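Local coordinates for nisin leader peptide-processing serine protease NisP (Lactococcus lactis subsp. lactis, PDB 4MZD), which cleaves the leader peptide from the precursor of the antibiotic nisin, acting as a subtilisin-like serine protease of the peptidase S8 family, at residues Y88-I94 with A364-K369; I190-D195 with S230-A235; I297-S301 with A312-A316; R380-N385 with G403-A407. One frame throughout, in Å; residues are numbered along the deposited sequence. Where two conformers were deposited one is given.

Contact 1 (Y88-I94 with A364-K369)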
loop_
_atom_site.group_PDB
_atom_site.type_symbol
_atom_site.label_atom_id
_atom_site.label_comp_id
_atom_site.label_asym_id
_atom_site.label_seq_id
_atom_site.Cartn_x
_atom_site.Cartn_y
_atom_site.Cartn_z
ATOM N N TYR A 88 -15.734 -5.647 16.305
ATOM C CA TYR A 88 -15.578 -6.871 15.528
ATOM C C TYR A 88 -14.206 -7.523 15.674
ATOM O O TYR A 88 -13.178 -6.850 15.618
ATOM C CB TYR A 88 -15.859 -6.611 14.040
ATOM C CG TYR A 88 -15.929 -7.898 13.267
ATOM C CD1 TYR A 88 -17.017 -8.744 13.423
ATOM C CD2 TYR A 88 -14.901 -8.292 12.418
ATOM C CE1 TYR A 88 -17.090 -9.941 12.759
ATOM C CE2 TYR A 88 -14.965 -9.494 11.737
ATOM C CZ TYR A 88 -16.067 -10.314 11.916
ATOM O OH TYR A 88 -16.160 -11.518 11.261
ATOM N N GLN A 89 -14.209 -8.841 15.846
ATOM C CA GLN A 89 -12.993 -9.646 15.897
ATOM C C GLN A 89 -13.025 -10.655 14.755
ATOM O O GLN A 89 -13.938 -11.472 14.682
ATOM C CB GLN A 89 -12.914 -10.388 17.235
ATOM C CG GLN A 89 -11.996 -11.595 17.228
ATOM C CD GLN A 89 -10.552 -11.216 17.030
ATOM O OE1 GLN A 89 -10.060 -10.269 17.644
ATOM N NE2 GLN A 89 -9.860 -11.952 16.167
ATOM N N PRO A 90 -12.029 -10.608 13.856
ATOM C CA PRO A 90 -12.073 -11.495 12.688
ATOM C C PRO A 90 -11.790 -12.958 13.001
ATOM O O PRO A 90 -11.094 -13.298 13.963
ATOM C CB PRO A 90 -10.967 -10.936 11.788
ATOM C CG PRO A 90 -9.998 -10.316 12.755
ATOM C CD PRO A 90 -10.853 -9.721 13.838
ATOM N N SER A 91 -12.347 -13.816 12.155
ATOM C CA SER A 91 -12.059 -15.238 12.174
ATOM C C SER A 91 -10.709 -15.512 11.523
ATOM O O SER A 91 -10.052 -14.606 11.008
ATOM C CB SER A 91 -13.137 -15.999 11.408
ATOM O OG SER A 91 -12.892 -15.944 10.009
ATOM N N LYS A 92 -10.314 -16.781 11.521
ATOM C CA LYS A 92 -9.070 -17.199 10.886
ATOM C C LYS A 92 -9.235 -17.490 9.398
ATOM O O LYS A 92 -8.272 -17.855 8.725
ATOM C CB LYS A 92 -8.493 -18.424 11.597
ATOM C CG LYS A 92 -8.039 -18.149 13.018
ATOM C CD LYS A 92 -7.017 -17.028 13.070
ATOM C CE LYS A 92 -6.333 -16.978 14.425
ATOM N NZ LYS A 92 -5.357 -15.863 14.505
ATOM N N LYS A 93 -10.450 -17.334 8.879
ATOM C CA LYS A 93 -10.713 -17.655 7.478
ATOM C C LYS A 93 -10.274 -16.550 6.512
ATOM O O LYS A 93 -10.017 -16.813 5.339
ATOM C CB LYS A 93 -12.196 -17.962 7.276
ATOM C CG LYS A 93 -12.663 -19.245 7.924
ATOM C CD LYS A 93 -14.124 -19.511 7.604
ATOM C CE LYS A 93 -14.395 -19.444 6.104
ATOM N NZ LYS A 93 -14.598 -18.049 5.608
ATOM N N ILE A 94 -10.185 -15.324 7.007
ATOM C CA ILE A 94 -9.840 -14.168 6.188
ATOM C C ILE A 94 -8.335 -13.925 6.253
ATOM O O ILE A 94 -7.703 -14.147 7.289
ATOM C CB ILE A 94 -10.615 -12.918 6.691
ATOM C CG1 ILE A 94 -10.306 -11.683 5.849
ATOM C CG2 ILE A 94 -10.311 -12.632 8.161
ATOM C CD1 ILE A 94 -10.743 -11.794 4.411
ATOM N N ALA A 364 -10.702 -6.282 4.843
ATOM C CA ALA A 364 -10.677 -7.676 5.260
ATOM C C ALA A 364 -11.656 -7.911 6.417
ATOM O O ALA A 364 -12.346 -8.930 6.446
ATOM C CB ALA A 364 -9.266 -8.097 5.624
ATOM N N LEU A 365 -11.738 -6.973 7.360
ATOM C CA LEU A 365 -12.723 -7.083 8.443
ATOM C C LEU A 365 -14.144 -7.194 7.886
ATOM O O LEU A 365 -14.928 -8.018 8.344
ATOM C CB LEU A 365 -12.629 -5.887 9.396
ATOM C CG LEU A 365 -11.372 -5.767 10.265
ATOM C CD1 LEU A 365 -11.328 -4.419 10.960
ATOM C CD2 LEU A 365 -11.275 -6.898 11.282
ATOM N N VAL A 366 -14.456 -6.359 6.892
ATOM C CA VAL A 366 -15.762 -6.338 6.230
ATOM C C VAL A 366 -16.063 -7.639 5.504
ATOM O O VAL A 366 -17.172 -8.177 5.580
ATOM C CB VAL A 366 -15.825 -5.185 5.181
ATOM C CG1 VAL A 366 -17.066 -5.316 4.298
ATOM C CG2 VAL A 366 -15.774 -3.840 5.863
ATOM N N VAL A 367 -15.076 -8.132 4.769
ATOM C CA VAL A 367 -15.241 -9.383 4.046
ATOM C C VAL A 367 -15.615 -10.492 5.021
ATOM O O VAL A 367 -16.532 -11.272 4.774
ATOM C CB VAL A 367 -13.959 -9.754 3.272
ATOM C CG1 VAL A 367 -14.016 -11.194 2.794
ATOM C CG2 VAL A 367 -13.762 -8.811 2.092
ATOM N N ASP A 368 -14.906 -10.535 6.142
ATOM C CA ASP A 368 -15.126 -11.554 7.158
ATOM C C ASP A 368 -16.469 -11.365 7.879
ATOM O O ASP A 368 -17.230 -12.321 8.039
ATOM C CB ASP A 368 -13.961 -11.531 8.150
ATOM C CG ASP A 368 -13.901 -12.768 9.022
ATOM O OD1 ASP A 368 -13.687 -13.871 8.478
ATOM O OD2 ASP A 368 -14.028 -12.631 10.259
ATOM N N LYS A 369 -16.768 -10.136 8.294
ATOM C CA LYS A 369 -17.988 -9.873 9.054
ATOM C C LYS A 369 -19.256 -10.131 8.249
ATOM O O LYS A 369 -20.208 -10.728 8.749
ATOM C CB LYS A 369 -18.005 -8.434 9.575
ATOM C CG LYS A 369 -19.308 -8.064 10.286
ATOM C CD LYS A 369 -19.311 -6.613 10.756
ATOM C CE LYS A 369 -20.672 -6.198 11.308
ATOM N NZ LYS A 369 -20.948 -6.792 12.645
#

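Contact 2 (I190-D195 with S230-A235)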
loop_
_atom_site.group_PDB
_atom_site.type_symbol
_atom_site.label_atom_id
_atom_site.label_comp_id
_atom_site.label_asym_id
_atom_site.label_seq_id
_atom_site.Cartn_x
_atom_site.Cartn_y
_atom_site.Cartn_z
ATOM N N ILE A 190 0.557 -11.030 -7.543
ATOM C CA ILE A 190 -0.890 -10.852 -7.493
ATOM C C ILE A 190 -1.594 -12.177 -7.771
ATOM O O ILE A 190 -2.508 -12.576 -7.050
ATOM C CB ILE A 190 -1.354 -9.779 -8.501
ATOM C CG1 ILE A 190 -0.882 -8.387 -8.057
ATOM C CG2 ILE A 190 -2.870 -9.821 -8.664
ATOM C CD1 ILE A 190 -0.986 -7.326 -9.154
ATOM N N ARG A 191 -1.154 -12.868 -8.817
ATOM C CA ARG A 191 -1.749 -14.155 -9.163
ATOM C C ARG A 191 -1.579 -15.169 -8.038
ATOM O O ARG A 191 -2.516 -15.896 -7.695
ATOM C CB ARG A 191 -1.132 -14.699 -10.449
ATOM C CG ARG A 191 -1.437 -13.863 -11.667
ATOM C CD ARG A 191 -0.736 -14.424 -12.889
ATOM N NE ARG A 191 -0.921 -13.569 -14.053
ATOM C CZ ARG A 191 -1.940 -13.672 -14.898
ATOM N NH1 ARG A 191 -2.871 -14.604 -14.711
ATOM N NH2 ARG A 191 -2.029 -12.839 -15.930
ATOM N N ARG A 192 -0.381 -15.217 -7.467
ATOM C CA ARG A 192 -0.078 -16.165 -6.398
ATOM C C ARG A 192 -0.895 -15.875 -5.141
ATOM O O ARG A 192 -1.406 -16.791 -4.493
ATOM C CB ARG A 192 1.418 -16.134 -6.075
ATOM C CG ARG A 192 1.885 -17.207 -5.105
ATOM C CD ARG A 192 1.757 -18.599 -5.715
ATOM N NE ARG A 192 0.556 -19.291 -5.265
ATOM C CZ ARG A 192 0.120 -20.433 -5.784
ATOM N NH1 ARG A 192 0.776 -20.996 -6.791
ATOM N NH2 ARG A 192 -0.976 -21.006 -5.309
ATOM N N ALA A 193 -1.015 -14.599 -4.792
ATOM C CA ALA A 193 -1.801 -14.213 -3.629
ATOM C C ALA A 193 -3.266 -14.599 -3.813
ATOM O O ALA A 193 -3.910 -15.045 -2.868
ATOM C CB ALA A 193 -1.660 -12.727 -3.364
ATOM N N ALA A 194 -3.792 -14.427 -5.023
ATOM C CA ALA A 194 -5.169 -14.814 -5.314
ATOM C C ALA A 194 -5.325 -16.332 -5.276
ATOM O O ALA A 194 -6.298 -16.854 -4.720
ATOM C CB ALA A 194 -5.601 -14.261 -6.658
ATOM N N ASP A 195 -4.363 -17.044 -5.853
ATOM C CA ASP A 195 -4.398 -18.506 -5.838
ATOM C C ASP A 195 -4.349 -19.078 -4.423
ATOM O O ASP A 195 -4.920 -20.130 -4.162
ATOM C CB ASP A 195 -3.269 -19.084 -6.688
ATOM C CG ASP A 195 -3.553 -18.980 -8.178
ATOM O OD1 ASP A 195 -4.742 -18.915 -8.544
ATOM O OD2 ASP A 195 -2.593 -18.956 -8.976
ATOM N N SER A 230 -4.023 -8.065 -16.807
ATOM C CA SER A 230 -4.287 -9.495 -16.825
ATOM C C SER A 230 -4.239 -10.093 -15.416
ATOM O O SER A 230 -5.079 -10.915 -15.047
ATOM C CB SER A 230 -3.279 -10.199 -17.734
ATOM O OG SER A 230 -3.549 -11.584 -17.807
ATOM N N ALA A 231 -3.251 -9.679 -14.630
ATOM C CA ALA A 231 -3.117 -10.195 -13.274
ATOM C C ALA A 231 -4.282 -9.755 -12.389
ATOM O O ALA A 231 -4.812 -10.542 -11.594
ATOM C CB ALA A 231 -1.781 -9.769 -12.668
ATOM N N ILE A 232 -4.682 -8.499 -12.529
ATOM C CA ILE A 232 -5.796 -7.962 -11.761
ATOM C C ILE A 232 -7.125 -8.601 -12.158
ATOM O O ILE A 232 -7.962 -8.891 -11.300
ATOM C CB ILE A 232 -5.850 -6.433 -11.890
ATOM C CG1 ILE A 232 -4.673 -5.823 -11.132
ATOM C CG2 ILE A 232 -7.172 -5.882 -11.370
ATOM C CD1 ILE A 232 -4.371 -4.417 -11.530
ATOM N N ASN A 233 -7.315 -8.831 -13.453
ATOM C CA ASN A 233 -8.504 -9.531 -13.920
ATOM C C ASN A 233 -8.558 -10.941 -13.361
ATOM O O ASN A 233 -9.620 -11.432 -13.003
ATOM C CB ASN A 233 -8.551 -9.567 -15.446
ATOM C CG ASN A 233 -8.985 -8.245 -16.042
ATOM O OD1 ASN A 233 -9.612 -7.425 -15.371
ATOM N ND2 ASN A 233 -8.663 -8.032 -17.310
ATOM N N TYR A 234 -7.402 -11.584 -13.281
ATOM C CA TYR A 234 -7.334 -12.920 -12.717
ATOM C C TYR A 234 -7.694 -12.905 -11.235
ATOM O O TYR A 234 -8.475 -13.730 -10.765
ATOM C CB TYR A 234 -5.947 -13.514 -12.919
ATOM C CG TYR A 234 -5.835 -14.910 -12.379
ATOM C CD1 TYR A 234 -6.412 -15.978 -13.056
ATOM C CD2 TYR A 234 -5.171 -15.165 -11.182
ATOM C CE1 TYR A 234 -6.328 -17.256 -12.567
ATOM C CE2 TYR A 234 -5.075 -16.454 -10.686
ATOM C CZ TYR A 234 -5.659 -17.497 -11.389
ATOM O OH TYR A 234 -5.593 -18.792 -10.930
ATOM N N ALA A 235 -7.127 -11.960 -10.497
ATOM C CA ALA A 235 -7.432 -11.843 -9.076
ATOM C C ALA A 235 -8.930 -11.642 -8.881
ATOM O O ALA A 235 -9.543 -12.270 -8.023
ATOM C CB ALA A 235 -6.643 -10.692 -8.461
#

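Contact 3 (I297-S301 with A312-A316)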
loop_
_atom_site.group_PDB
_atom_site.type_symbol
_atom_site.label_atom_id
_atom_site.label_comp_id
_atom_site.label_asym_id
_atom_site.label_seq_id
_atom_site.Cartn_x
_atom_site.Cartn_y
_atom_site.Cartn_z
ATOM N N ILE A 297 -5.172 16.256 2.521
ATOM C CA ILE A 297 -4.310 15.414 1.712
ATOM C C ILE A 297 -2.852 15.718 2.048
ATOM O O ILE A 297 -2.445 16.884 2.116
ATOM C CB ILE A 297 -4.594 15.568 0.201
ATOM C CG1 ILE A 297 -6.008 15.066 -0.115
ATOM C CG2 ILE A 297 -3.563 14.812 -0.613
ATOM C CD1 ILE A 297 -6.384 15.115 -1.592
ATOM N N SER A 298 -2.079 14.666 2.289
ATOM C CA SER A 298 -0.670 14.816 2.625
ATOM C C SER A 298 0.059 15.613 1.559
ATOM O O SER A 298 -0.199 15.443 0.367
ATOM C CB SER A 298 -0.009 13.442 2.730
ATOM O OG SER A 298 -0.678 12.612 3.663
ATOM N N ASP A 299 0.997 16.455 1.979
ATOM C CA ASP A 299 1.759 17.243 1.021
ATOM C C ASP A 299 2.350 16.396 -0.101
ATOM O O ASP A 299 2.362 16.815 -1.260
ATOM C CB ASP A 299 2.860 18.070 1.706
ATOM C CG ASP A 299 3.943 17.215 2.348
ATOM O OD1 ASP A 299 3.601 16.227 3.031
ATOM O OD2 ASP A 299 5.139 17.555 2.190
ATOM N N PHE A 300 2.842 15.206 0.239
ATOM C CA PHE A 300 3.481 14.339 -0.750
ATOM C C PHE A 300 2.504 13.507 -1.588
ATOM O O PHE A 300 2.909 12.922 -2.589
ATOM C CB PHE A 300 4.472 13.380 -0.081
ATOM C CG PHE A 300 3.876 12.595 1.056
ATOM C CD1 PHE A 300 3.009 11.535 0.818
ATOM C CD2 PHE A 300 4.172 12.926 2.373
ATOM C CE1 PHE A 300 2.446 10.827 1.863
ATOM C CE2 PHE A 300 3.612 12.218 3.423
ATOM C CZ PHE A 300 2.745 11.179 3.170
ATOM N N SER A 301 1.245 13.394 -1.174
ATOM C CA SER A 301 0.366 12.413 -1.808
ATOM C C SER A 301 -0.095 12.827 -3.197
ATOM O O SER A 301 -0.472 13.980 -3.428
ATOM C CB SER A 301 -0.863 12.143 -0.946
ATOM O OG SER A 301 -1.667 11.127 -1.532
ATOM N N ALA A 312 -1.348 8.954 6.281
ATOM C CA ALA A 312 -0.029 8.679 5.726
ATOM C C ALA A 312 1.038 9.604 6.303
ATOM O O ALA A 312 2.224 9.368 6.100
ATOM C CB ALA A 312 -0.052 8.820 4.214
ATOM N N GLY A 313 0.615 10.674 6.976
ATOM C CA GLY A 313 1.538 11.641 7.543
ATOM C C GLY A 313 1.809 12.830 6.636
ATOM O O GLY A 313 1.058 13.113 5.692
ATOM N N THR A 314 2.887 13.544 6.944
ATOM C CA THR A 314 3.248 14.740 6.201
ATOM C C THR A 314 4.744 14.977 6.256
ATOM O O THR A 314 5.404 14.677 7.263
ATOM C CB THR A 314 2.522 15.982 6.756
ATOM O OG1 THR A 314 2.911 17.130 6.000
ATOM C CG2 THR A 314 2.873 16.237 8.209
ATOM N N THR A 315 5.276 15.527 5.170
ATOM C CA THR A 315 6.657 16.003 5.150
ATOM C C THR A 315 6.743 17.531 5.108
ATOM O O THR A 315 7.820 18.092 4.923
ATOM C CB THR A 315 7.494 15.382 3.998
ATOM O OG1 THR A 315 6.774 15.456 2.760
ATOM C CG2 THR A 315 7.804 13.926 4.287
ATOM N N ALA A 316 5.620 18.207 5.311
ATOM C CA ALA A 316 5.610 19.663 5.179
ATOM C C ALA A 316 6.529 20.346 6.188
ATOM O O ALA A 316 7.250 21.284 5.843
ATOM C CB ALA A 316 4.201 20.193 5.296
HETATM O O HOH W 1 0.594 17.539 4.681
#

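Contact 4 (R380-N385 with G403-A407)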
loop_
_atom_site.group_PDB
_atom_site.type_symbol
_atom_site.label_atom_id
_atom_site.label_comp_id
_atom_site.label_asym_id
_atom_site.label_seq_id
_atom_site.Cartn_x
_atom_site.Cartn_y
_atom_site.Cartn_z
ATOM N N ARG A 380 -17.840 -1.071 -3.881
ATOM C CA ARG A 380 -19.021 -0.219 -3.776
ATOM C C ARG A 380 -19.367 0.033 -2.311
ATOM O O ARG A 380 -19.676 1.157 -1.911
ATOM C CB ARG A 380 -20.219 -0.839 -4.509
ATOM C CG ARG A 380 -20.109 -0.814 -6.034
ATOM C CD ARG A 380 -21.375 -1.326 -6.723
ATOM N NE ARG A 380 -21.405 -2.783 -6.832
ATOM C CZ ARG A 380 -22.298 -3.563 -6.229
ATOM N NH1 ARG A 380 -22.244 -4.880 -6.387
ATOM N NH2 ARG A 380 -23.246 -3.028 -5.472
ATOM N N PHE A 381 -19.310 -1.023 -1.509
ATOM C CA PHE A 381 -19.640 -0.917 -0.097
ATOM C C PHE A 381 -18.681 0.027 0.628
ATOM O O PHE A 381 -19.100 0.860 1.429
ATOM C CB PHE A 381 -19.643 -2.305 0.544
ATOM C CG PHE A 381 -19.947 -2.297 2.009
ATOM C CD1 PHE A 381 -21.236 -2.097 2.469
ATOM C CD2 PHE A 381 -18.941 -2.496 2.933
ATOM C CE1 PHE A 381 -21.510 -2.098 3.824
ATOM C CE2 PHE A 381 -19.210 -2.497 4.289
ATOM C CZ PHE A 381 -20.494 -2.299 4.734
ATOM N N LEU A 382 -17.389 -0.104 0.341
ATOM C CA LEU A 382 -16.384 0.755 0.955
ATOM C C LEU A 382 -16.659 2.219 0.653
ATOM O O LEU A 382 -16.692 3.060 1.552
ATOM C CB LEU A 382 -14.981 0.391 0.458
ATOM C CG LEU A 382 -13.853 1.338 0.889
ATOM C CD1 LEU A 382 -13.590 1.255 2.390
ATOM C CD2 LEU A 382 -12.584 1.049 0.094
ATOM N N LEU A 383 -16.848 2.530 -0.623
ATOM C CA LEU A 383 -16.987 3.921 -1.020
ATOM C C LEU A 383 -18.265 4.564 -0.478
ATOM O O LEU A 383 -18.270 5.752 -0.160
ATOM C CB LEU A 383 -16.862 4.074 -2.539
ATOM C CG LEU A 383 -15.495 3.659 -3.094
ATOM C CD1 LEU A 383 -15.369 3.983 -4.576
ATOM C CD2 LEU A 383 -14.373 4.315 -2.308
ATOM N N MET A 384 -19.334 3.787 -0.361
ATOM C CA MET A 384 -20.592 4.317 0.153
ATOM C C MET A 384 -20.535 4.577 1.654
ATOM O O MET A 384 -21.309 5.376 2.183
ATOM C CB MET A 384 -21.742 3.364 -0.159
ATOM C CG MET A 384 -21.929 3.113 -1.636
ATOM S SD MET A 384 -23.424 2.184 -1.994
ATOM C CE MET A 384 -23.489 1.044 -0.615
ATOM N N ASN A 385 -19.621 3.897 2.337
ATOM C CA ASN A 385 -19.527 3.986 3.793
ATOM C C ASN A 385 -18.209 4.599 4.253
ATOM O O ASN A 385 -17.658 4.243 5.303
ATOM C CB ASN A 385 -19.766 2.623 4.440
ATOM C CG ASN A 385 -21.183 2.124 4.221
ATOM O OD1 ASN A 385 -22.125 2.599 4.856
ATOM N ND2 ASN A 385 -21.341 1.176 3.312
ATOM N N GLY A 403 -21.867 -0.263 8.360
ATOM C CA GLY A 403 -22.460 -0.493 7.053
ATOM C C GLY A 403 -23.874 0.036 6.871
ATOM O O GLY A 403 -24.753 -0.671 6.373
ATOM N N LYS A 404 -24.092 1.291 7.255
ATOM C CA LYS A 404 -25.411 1.908 7.126
ATOM C C LYS A 404 -25.948 1.853 5.697
ATOM O O LYS A 404 -27.140 1.620 5.478
ATOM C CB LYS A 404 -25.374 3.359 7.607
ATOM C CG LYS A 404 -26.599 4.171 7.218
ATOM C CD LYS A 404 -26.478 5.619 7.670
ATOM C CE LYS A 404 -27.653 6.446 7.188
ATOM N NZ LYS A 404 -28.945 5.836 7.600
ATOM N N ASN A 405 -25.076 2.095 4.728
ATOM C CA ASN A 405 -25.468 2.011 3.324
ATOM C C ASN A 405 -25.138 0.643 2.745
ATOM O O ASN A 405 -23.969 0.295 2.591
ATOM C CB ASN A 405 -24.788 3.111 2.505
ATOM C CG ASN A 405 -25.256 4.501 2.892
ATOM O OD1 ASN A 405 -26.434 4.718 3.188
ATOM N ND2 ASN A 405 -24.327 5.452 2.897
ATOM N N LYS A 406 -26.173 -0.130 2.429
ATOM C CA LYS A 406 -25.999 -1.498 1.953
ATOM C C LYS A 406 -25.681 -1.566 0.464
ATOM O O LYS A 406 -26.204 -0.782 -0.331
ATOM C CB LYS A 406 -27.249 -2.330 2.251
ATOM C CG LYS A 406 -27.538 -2.517 3.731
ATOM C CD LYS A 406 -28.730 -3.436 3.940
ATOM C CE LYS A 406 -28.984 -3.694 5.416
ATOM N NZ LYS A 406 -30.103 -4.657 5.614
ATOM N N ALA A 407 -24.828 -2.518 0.093
ATOM C CA ALA A 407 -24.456 -2.726 -1.303
ATOM C C ALA A 407 -24.761 -4.155 -1.745
ATOM O O ALA A 407 -25.474 -4.375 -2.726
ATOM C CB ALA A 407 -22.981 -2.411 -1.511
#

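Contact 1 (Y88-I94 with A364-K369)
Two donors of the loop 88-94 grip one carboxylate oxygen, OD2 of Asp-368, from opposite faces of its plane. The hydroxyl OH of Tyr-88 gives its proton to Asp-368 OD2 at 2.6 Å, and the backbone N of Ser-91 meets the same OD2 at 2.8 Å in a nearly straight bond (172°). The other oxygen is held as well: Ser-91 OG donates to the syn lone pair of Asp-368 OD1 at 2.7 Å. Ser-91 OG in turn accepts from Lys-93 N at 3.0 Å, which makes an ST turn. With three donors spread over both oxygens, the carboxylate can hardly rotate, and its negative charge is probably stabilised.

The tyrosine ring reaches this spot because CG of Tyr-88 is swung anti to the backbone N (chi1 -170°). Ring and carboxylate planes stand 62° apart. Lys-369 lays its CB over one face of the Tyr-88 ring, 3.7 Å from the centroid, a CH-pi contact. Leu-365 CD2 touches both Tyr-88 CD2 and Pro-90 CD. At the far end of the loop Ile-94 lies against the helix: its CG1-CD1 branch meets Ala-364 CB (CG1, 3.7 Å) and Val-367 CG1 (CD1), and its CG2 lies beside the carboxylate. Ile-168 packs against Ile-94 and Ala-364, while Leu-401 of helix 397-402 touches Tyr-88 and Lys-369. The loop leads directly into strand 95-100 of the main sheet, so the contact ties the entry of that strand to helix 356-370, as befits the layered alpha/beta architecture of a subtilisin-like domain.

Contact 2 (I190-D195 with S230-A235)
Ala-194 and Ala-235 bring helices 183-195 and 222-238 together on the buried side of their interface, where small side chains let the helices approach closely; the short segments run almost parallel (7°), their axes 8.8 Å apart. CB of Ala-194 lies 3.9 Å from CA of Ala-235, so one helix practically rests on the backbone of the other. Ile-190 fills the neighbouring space with its CG2 branch, which sits 3.9 Å from Ala-235 CB and also meets Ala-231 CB and the carbonyl O of Ala-231.

Toward solvent the contact changes character, and longer polar side chains span the gap. Tyr-234, its CG anti to the backbone N, stretches over to helix 183-195, where its OH donates to the syn lone pair of Asp-195 OD1 at 2.5 Å. The carboxylate stands nearly upright to the ring, with 82° between the planes. Arg-191, extended from CG to NE, reaches over from helix 183-195 and crosses Tyr-234 at about a right angle. Its NH1 passes 3.7 Å from Tyr-234 CB, one guanidinium face lies over Ala-231 CA, and at the guanidinium edge NH2 makes a weak bond to Ser-230 OG (2.7 Å, but only 130° at the hydrogen). Lys-238 adds a weak, long ion pair to Asp-195.

Both helices belong to consecutive beta-alpha-beta crossovers of the main parallel strands: helix 183-195 links strand 169-174 to strand 200-210, and helix 222-238 leads from there to strand 241-245. Ile-190 packs on Ile-203 and Ala-193 on Ile-201 and Tyr-173, which seats the pair on the sheet.

Contact 3 (I297-S301 with A312-A316)
Asp-299 crosses Thr-314 and Thr-315 at about right angles, and both its carboxylate oxygens are bound by Thr-315. Its CG stands between the backbone N and the carbonyl carbon (chi1 65°), which turns the group toward segment 312-316. OD1 of Asp-299 accepts from Thr-315 N at 2.8 Å and OD2 accepts from Thr-315 OG1 at 2.7 Å, each on the syn side and somewhat out of the carboxylate plane. Gripped by the backbone and side chain of one residue, the carboxylate is fixed in rotation. A water accepts from Asp-299 N and also hydrogen-bonds Thr-314 OG1, which accepts from Ala-316 N at 3.0 Å, forming an ST turn.

Phe-300 is placed differently, with its rim facing the other segment. Ala-312 O and Thr-315 OG1 lie near the ring plane at its edge, and CZ of Phe-300 is 3.8 Å from Ala-312 CB. Ser-298 CB covers one face of this ring, while Ser-298 OG donates to Gly-313 O at 2.7 Å in the carbonyl plane. Tyr-350, from outside the two segments, meets Phe-300 with ring planes about 45° apart.

A type I beta turn, Ser-298 to Ser-301, is thereby docked on the loop that opens helix 316-328, whose N-terminal end would probably suit the negative charge of Asp-299. The site is close to the catalytic centre: the side chain of Ala-312 is about 7 Å from that of Ser-353, the predicted nucleophile of a subtilisin-type triad.

Contact 4 (R380-N385 with G403-A407)
Gly-403 CA approaches the ring of Phe-381 obliquely, 3.5 Å from CZ, while Ala-407 N lies near the ring plane at the edge. One face of that ring carries the amide nitrogen ND2 of Asn-385, a residue of the same segment, 3.2 Å above the plane and displaced toward the rim. The guanidinium of Arg-380 has Ala-407 O near its plane, but without a hydrogen bond; its NE is instead bound to Asn-376.

The amide of Asn-385 does the main work. CG lies anti to the carbonyl carbon (chi1 -65°), and from there the flat group meets the backbone of Asn-405 much as a peptide unit would. Asn-385 OD1 accepts from Asn-405 N at 3.0 Å on a lone pair, and Asn-385 ND2 donates to Asn-405 O at 2.9 Å, 173° at the hydrogen, with the acceptor almost in the amide plane. A second proton of ND2 goes back to Phe-381 O at 2.9 Å, in the last turn of helix 375-384. Asn-405 answers with its own side chain: ND2 donates to Met-384 O at 3.1 Å, arriving above the carbonyl plane.

Ala-407 supplies the apolar side of the contact: its CB touches Phe-381 CB at 3.9 Å and, in the given conformer, the methyl CE of Met-384. Val-366 of helix 356-370 and Leu-400 of helix 397-402 also pack on Phe-381.

Since Asn-385 uses both its carbonyl and its NH2, its flip state is settled by the bonds themselves, and the last turn of helix 375-384 has two of its carbonyls, those of Phe-381 and Met-384, served by side-chain amides.

Overall arrangement
Along the chain, contact 1 spans the largest stretch: contacts 2 and 3 are nested in it, one after the other, and contact 4 follows in series. Contacts 1 and 4 are neighbours, their centres 17 Å apart, and they touch where Val-366 of helix 356-370 packs on Phe-381 of helix 375-384, the next helix in sequence. Contacts 2 and 3 lie on opposite sides of the chain's centre, 31 Å apart between centres, yet both adjoin strands of the main mixed sheet. The four contacts thus join different parts of one subtilisin-like domain: loop to helix, helix to helix, turn to helix start, and helix end to the tail beyond helix 397-402.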